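Local coordinates for Mll3558 protein (Mesorhizobium loti, PDB 3RD6) that is of unknown function but belongs to the AHA1 (activator of Hsp90 ATPase) family of the Bet v 1-like clan, many of whose members bind hydrophobic ligands, at residues D21-A26 and V105-S110; L116-Q121 and G140-L145. All coordinates share one frame; numbering follows the deposited sequence.

Overall arrangement
Both interactions set a helix against the same side of neighbouring strands of one antiparallel sheet: 96-110 in interaction 1 and 113-125 in interaction 2. Their centres lie about 12 Å apart, and they meet where Leu107 CD2 packs on Leu116 CD1 at 3.5 Å and Ala26 CB on Leu145 CD1 at the same separation. Each is buried and apolar, with no hydrogen bond across it. Interaction 1 lies further out, about 14 Å from the centre of the chain against 7 Å for interaction 2, and presses one leucine on helix backbone and side chains. Interaction 2 buries more surface, 145 Å² against 112 Å², and adds a polar Tyr118-Glu120 pair on its strand.

Interaction 1. Residues D21-A26 and V105-S110; sequences DRVFHA and VELTPS
Leu107 reaches helix 20-28 with CG set anti to its own carbonyl carbon (chi1 -57°) and the chain extended beyond it, which sends its two methyl groups to different residues of the helix. On the facing turn, Val23 holds CG1 anti to the backbone N (chi1 -175°), and this branch is the one that meets the strand: Val23 CG1 lies 4.1 Å from Leu107 CD2. The second methyl rests on the helix backbone as much as on a side chain, since Leu107 CD1 is 3.7 Å from Phe24 CA and 4.0 Å from Phe24 CB. The same methyl stands at the edge of the Phe24 ring, near its plane, and does not lie over a face. The backbones come nearest at the same place, the CA atoms of Phe24 and Leu107 being 7.5 Å apart.

Antiparallel strands with short helices between the first two strands and a long helix at the C-terminus give the helix-grip arrangement of the Bet v 1-like clan, and here the first short helix packs against the last part of strand 96-110 through Leu107. No hydrogen bond crosses the contact, and the two segments together bury 112 Å², so the evidence is for apolar contact through one strand residue. Val23 also touches Thr114 and Leu149, while Phe24 extends to Ile85, Phe52 and Asp82. On its own sheet Leu107 is paired through its backbone with Gln83.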
# COMPACT_ATOMS: atom_id res chain seq x y z
N ASP A 21 -8.74 -17.63 -15.41
CA ASP A 21 -7.97 -17.06 -16.52
C ASP A 21 -8.67 -15.86 -17.13
O ASP A 21 -8.04 -14.86 -17.45
CB ASP A 21 -7.74 -18.13 -17.59
CG ASP A 21 -6.30 -18.62 -17.63
OD1 ASP A 21 -5.43 -17.87 -18.12
OD2 ASP A 21 -6.05 -19.75 -17.15
N ARG A 22 -9.99 -15.96 -17.27
CA ARG A 22 -10.78 -14.89 -17.85
C ARG A 22 -10.84 -13.65 -16.96
O ARG A 22 -10.53 -12.55 -17.43
CB ARG A 22 -12.19 -15.40 -18.15
N VAL A 23 -11.22 -13.83 -15.70
CA VAL A 23 -11.31 -12.69 -14.78
C VAL A 23 -9.95 -12.06 -14.47
O VAL A 23 -9.83 -10.85 -14.34
CB VAL A 23 -12.00 -13.08 -13.47
CG1 VAL A 23 -12.21 -11.87 -12.58
CG2 VAL A 23 -13.31 -13.76 -13.77
N PHE A 24 -8.92 -12.89 -14.35
CA PHE A 24 -7.59 -12.36 -14.09
C PHE A 24 -7.30 -11.44 -15.24
O PHE A 24 -7.00 -10.27 -15.05
CB PHE A 24 -6.55 -13.48 -14.08
CG PHE A 24 -5.14 -12.99 -13.81
CD1 PHE A 24 -4.76 -12.62 -12.53
CD2 PHE A 24 -4.21 -12.91 -14.84
CE1 PHE A 24 -3.46 -12.19 -12.27
CE2 PHE A 24 -2.91 -12.48 -14.59
CZ PHE A 24 -2.53 -12.12 -13.30
N HIS A 25 -7.42 -11.97 -16.45
CA HIS A 25 -7.18 -11.22 -17.67
C HIS A 25 -7.78 -9.83 -17.61
O HIS A 25 -7.12 -8.85 -17.95
CB HIS A 25 -7.77 -11.98 -18.87
CG HIS A 25 -7.46 -11.34 -20.19
ND1 HIS A 25 -6.20 -11.34 -20.74
CD2 HIS A 25 -8.25 -10.65 -21.04
CE1 HIS A 25 -6.21 -10.67 -21.87
NE2 HIS A 25 -7.45 -10.23 -22.08
N ALA A 26 -9.03 -9.75 -17.19
CA ALA A 26 -9.74 -8.47 -17.10
C ALA A 26 -9.03 -7.44 -16.21
O ALA A 26 -9.37 -6.26 -16.21
CB ALA A 26 -11.17 -8.69 -16.60
N VAL A 105 -6.53 -8.44 -4.49
CA VAL A 105 -7.57 -9.08 -5.29
C VAL A 105 -7.24 -10.57 -5.34
O VAL A 105 -6.18 -10.97 -5.83
CB VAL A 105 -7.57 -8.55 -6.73
CG1 VAL A 105 -8.69 -9.22 -7.53
CG2 VAL A 105 -7.70 -7.05 -6.70
N GLU A 106 -8.14 -11.39 -4.81
CA GLU A 106 -7.94 -12.83 -4.82
C GLU A 106 -8.95 -13.48 -5.75
O GLU A 106 -10.12 -13.07 -5.81
CB GLU A 106 -8.10 -13.39 -3.41
CG GLU A 106 -7.32 -12.61 -2.36
CD GLU A 106 -7.30 -13.32 -1.03
OE1 GLU A 106 -7.02 -14.54 -1.02
OE2 GLU A 106 -7.54 -12.67 0.01
N LEU A 107 -8.49 -14.49 -6.50
CA LEU A 107 -9.34 -15.21 -7.42
C LEU A 107 -9.15 -16.70 -7.19
O LEU A 107 -8.17 -17.29 -7.66
CB LEU A 107 -8.98 -14.87 -8.86
CG LEU A 107 -9.05 -13.38 -9.18
CD1 LEU A 107 -8.59 -13.15 -10.60
CD2 LEU A 107 -10.48 -12.89 -8.97
N THR A 108 -10.07 -17.31 -6.45
CA THR A 108 -10.01 -18.73 -6.16
C THR A 108 -10.99 -19.49 -7.02
O THR A 108 -12.10 -19.02 -7.28
CB THR A 108 -10.30 -19.01 -4.68
OG1 THR A 108 -11.39 -18.19 -4.25
CG2 THR A 108 -9.08 -18.70 -3.83
N PRO A 109 -10.60 -20.68 -7.50
CA PRO A 109 -11.52 -21.46 -8.34
C PRO A 109 -12.82 -21.76 -7.59
O PRO A 109 -12.79 -22.07 -6.40
CB PRO A 109 -10.72 -22.73 -8.65
CG PRO A 109 -9.29 -22.27 -8.58
CD PRO A 109 -9.30 -21.36 -7.38
N SER A 110 -13.94 -21.63 -8.29
CA SER A 110 -15.25 -21.92 -7.70
C SER A 110 -15.89 -23.00 -8.57
O SER A 110 -16.91 -22.75 -9.23
CB SER A 110 -16.11 -20.65 -7.68
OG SER A 110 -17.22 -20.79 -6.80

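Interaction 2. Residues L116-Q121 and G140-L145; sequences LTYTEQ and GLLEAL
Leu142 points from helix 131-148 toward strand 113-125 and meets two of its side chains, Leu116 and Tyr118, with both of its methyl groups. The tight part is the leucine pair: Leu116 CD2 lies 3.7 Å from Leu142 CD2 and 3.9 Å from Leu142 CD1, so a single branch of the strand residue sits against the forked end of the helix residue. Leu142 gets there with CG anti to its carbonyl carbon (chi1 -75°) and an extended second torsion. The contact with Tyr118 is looser, Leu142 CD1 standing 4.1 Å from Tyr118 CB, while CD2 approaches the ring obliquely. The backbones themselves stay well apart, the nearest CA atoms, those of Tyr118 and Leu142, being 9.0 Å from each other.

Beyond this apolar patch the character changes. Tyr118 OH donates to Glu120 OE2 at 3.2 Å, the carboxylate oxygen lying in the ring plane at its edge and being met nearly along its own C-O axis. This ties the outer end of the ring to its own strand, two residues on. Glu120 OE1 is hydrogen-bonded to Tyr89 OH of strand 84-93, so the buried carboxylate has partners at both oxygens. On the far side of the helix, Glu143 is exposed and faces solvent.

A long C-terminal helix lying against a curved antiparallel sheet is the defining feature of the Bet v 1-like helix-grip fold. Around the contact, Leu116 also packs on Val23 and Phe27 of helix 20-28 and Tyr118 on Val105 of strand 96-110, while Leu142 O accepts a hydrogen bond from Tyr16 OH of strand 5-16.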
# COMPACT_ATOMS: atom_id res chain seq x y z
N LEU A 116 -14.14 -14.07 -6.43
CA LEU A 116 -13.33 -12.86 -6.32
C LEU A 116 -13.57 -12.11 -5.03
O LEU A 116 -14.63 -11.54 -4.82
CB LEU A 116 -13.60 -11.92 -7.50
CG LEU A 116 -12.92 -10.54 -7.49
CD1 LEU A 116 -12.64 -10.10 -8.91
CD2 LEU A 116 -13.81 -9.52 -6.80
N THR A 117 -12.56 -12.12 -4.18
CA THR A 117 -12.62 -11.40 -2.92
C THR A 117 -11.67 -10.21 -3.07
O THR A 117 -10.45 -10.38 -3.20
CB THR A 117 -12.24 -12.30 -1.72
OG1 THR A 117 -12.12 -11.50 -0.54
CG2 THR A 117 -10.95 -13.04 -1.98
N TYR A 118 -12.26 -9.02 -3.09
CA TYR A 118 -11.54 -7.76 -3.25
C TYR A 118 -11.45 -7.08 -1.88
O TYR A 118 -12.44 -6.64 -1.33
CB TYR A 118 -12.31 -6.90 -4.25
CG TYR A 118 -11.63 -5.65 -4.77
CD1 TYR A 118 -11.11 -5.61 -6.07
CD2 TYR A 118 -11.57 -4.49 -4.00
CE1 TYR A 118 -10.56 -4.44 -6.60
CE2 TYR A 118 -11.01 -3.31 -4.51
CZ TYR A 118 -10.51 -3.29 -5.82
OH TYR A 118 -9.95 -2.13 -6.31
N THR A 119 -10.24 -7.01 -1.32
CA THR A 119 -10.03 -6.39 -0.01
C THR A 119 -9.25 -5.08 -0.08
O THR A 119 -8.21 -5.01 -0.74
CB THR A 119 -9.25 -7.34 0.93
OG1 THR A 119 -9.91 -8.60 0.99
CG2 THR A 119 -9.16 -6.74 2.34
N GLU A 120 -9.73 -4.06 0.62
CA GLU A 120 -9.04 -2.77 0.63
C GLU A 120 -8.74 -2.18 2.01
O GLU A 120 -9.64 -1.73 2.73
CB GLU A 120 -9.81 -1.75 -0.22
CG GLU A 120 -8.92 -1.13 -1.28
CD GLU A 120 -9.65 -0.23 -2.26
OE1 GLU A 120 -10.02 0.89 -1.87
OE2 GLU A 120 -9.86 -0.65 -3.42
N GLN A 121 -7.46 -2.18 2.38
CA GLN A 121 -7.03 -1.62 3.66
C GLN A 121 -6.61 -0.20 3.36
O GLN A 121 -5.60 0.02 2.71
CB GLN A 121 -5.86 -2.43 4.21
CG GLN A 121 -6.22 -3.86 4.55
CD GLN A 121 -5.03 -4.76 4.69
OE1 GLN A 121 -4.39 -5.13 3.70
NE2 GLN A 121 -4.71 -5.13 5.92
N GLY A 140 -19.43 -1.06 -7.44
CA GLY A 140 -20.03 -0.74 -8.72
C GLY A 140 -19.13 -1.15 -9.87
O GLY A 140 -19.59 -1.69 -10.88
N LEU A 141 -17.84 -0.90 -9.71
CA LEU A 141 -16.86 -1.26 -10.72
C LEU A 141 -16.80 -2.77 -10.91
O LEU A 141 -16.59 -3.26 -12.01
CB LEU A 141 -15.48 -0.70 -10.34
CG LEU A 141 -15.34 0.82 -10.48
CD1 LEU A 141 -14.21 1.32 -9.62
CD2 LEU A 141 -15.12 1.19 -11.95
N LEU A 142 -16.98 -3.51 -9.82
CA LEU A 142 -16.96 -4.97 -9.88
C LEU A 142 -18.22 -5.46 -10.56
O LEU A 142 -18.21 -6.47 -11.28
CB LEU A 142 -16.86 -5.59 -8.48
CG LEU A 142 -15.51 -5.53 -7.77
CD1 LEU A 142 -15.69 -6.12 -6.38
CD2 LEU A 142 -14.46 -6.30 -8.56
N GLU A 143 -19.32 -4.76 -10.31
CA GLU A 143 -20.60 -5.10 -10.92
C GLU A 143 -20.42 -4.82 -12.42
O GLU A 143 -20.83 -5.63 -13.26
CB GLU A 143 -21.71 -4.22 -10.33
CG GLU A 143 -23.10 -4.87 -10.30
CD GLU A 143 -23.92 -4.58 -11.54
OE1 GLU A 143 -25.07 -5.05 -11.61
OE2 GLU A 143 -23.42 -3.88 -12.44
N ALA A 144 -19.76 -3.70 -12.74
CA ALA A 144 -19.49 -3.32 -14.13
C ALA A 144 -18.60 -4.37 -14.79
O ALA A 144 -18.80 -4.70 -15.96
CB ALA A 144 -18.81 -1.97 -14.17
N LEU A 145 -17.61 -4.87 -14.06
CA LEU A 145 -16.71 -5.91 -14.58
C LEU A 145 -17.57 -7.08 -15.04
O LEU A 145 -17.35 -7.64 -16.12
CB LEU A 145 -15.74 -6.38 -13.49
CG LEU A 145 -14.92 -7.64 -13.80
CD1 LEU A 145 -14.06 -7.46 -15.03
CD2 LEU A 145 -14.05 -7.96 -12.61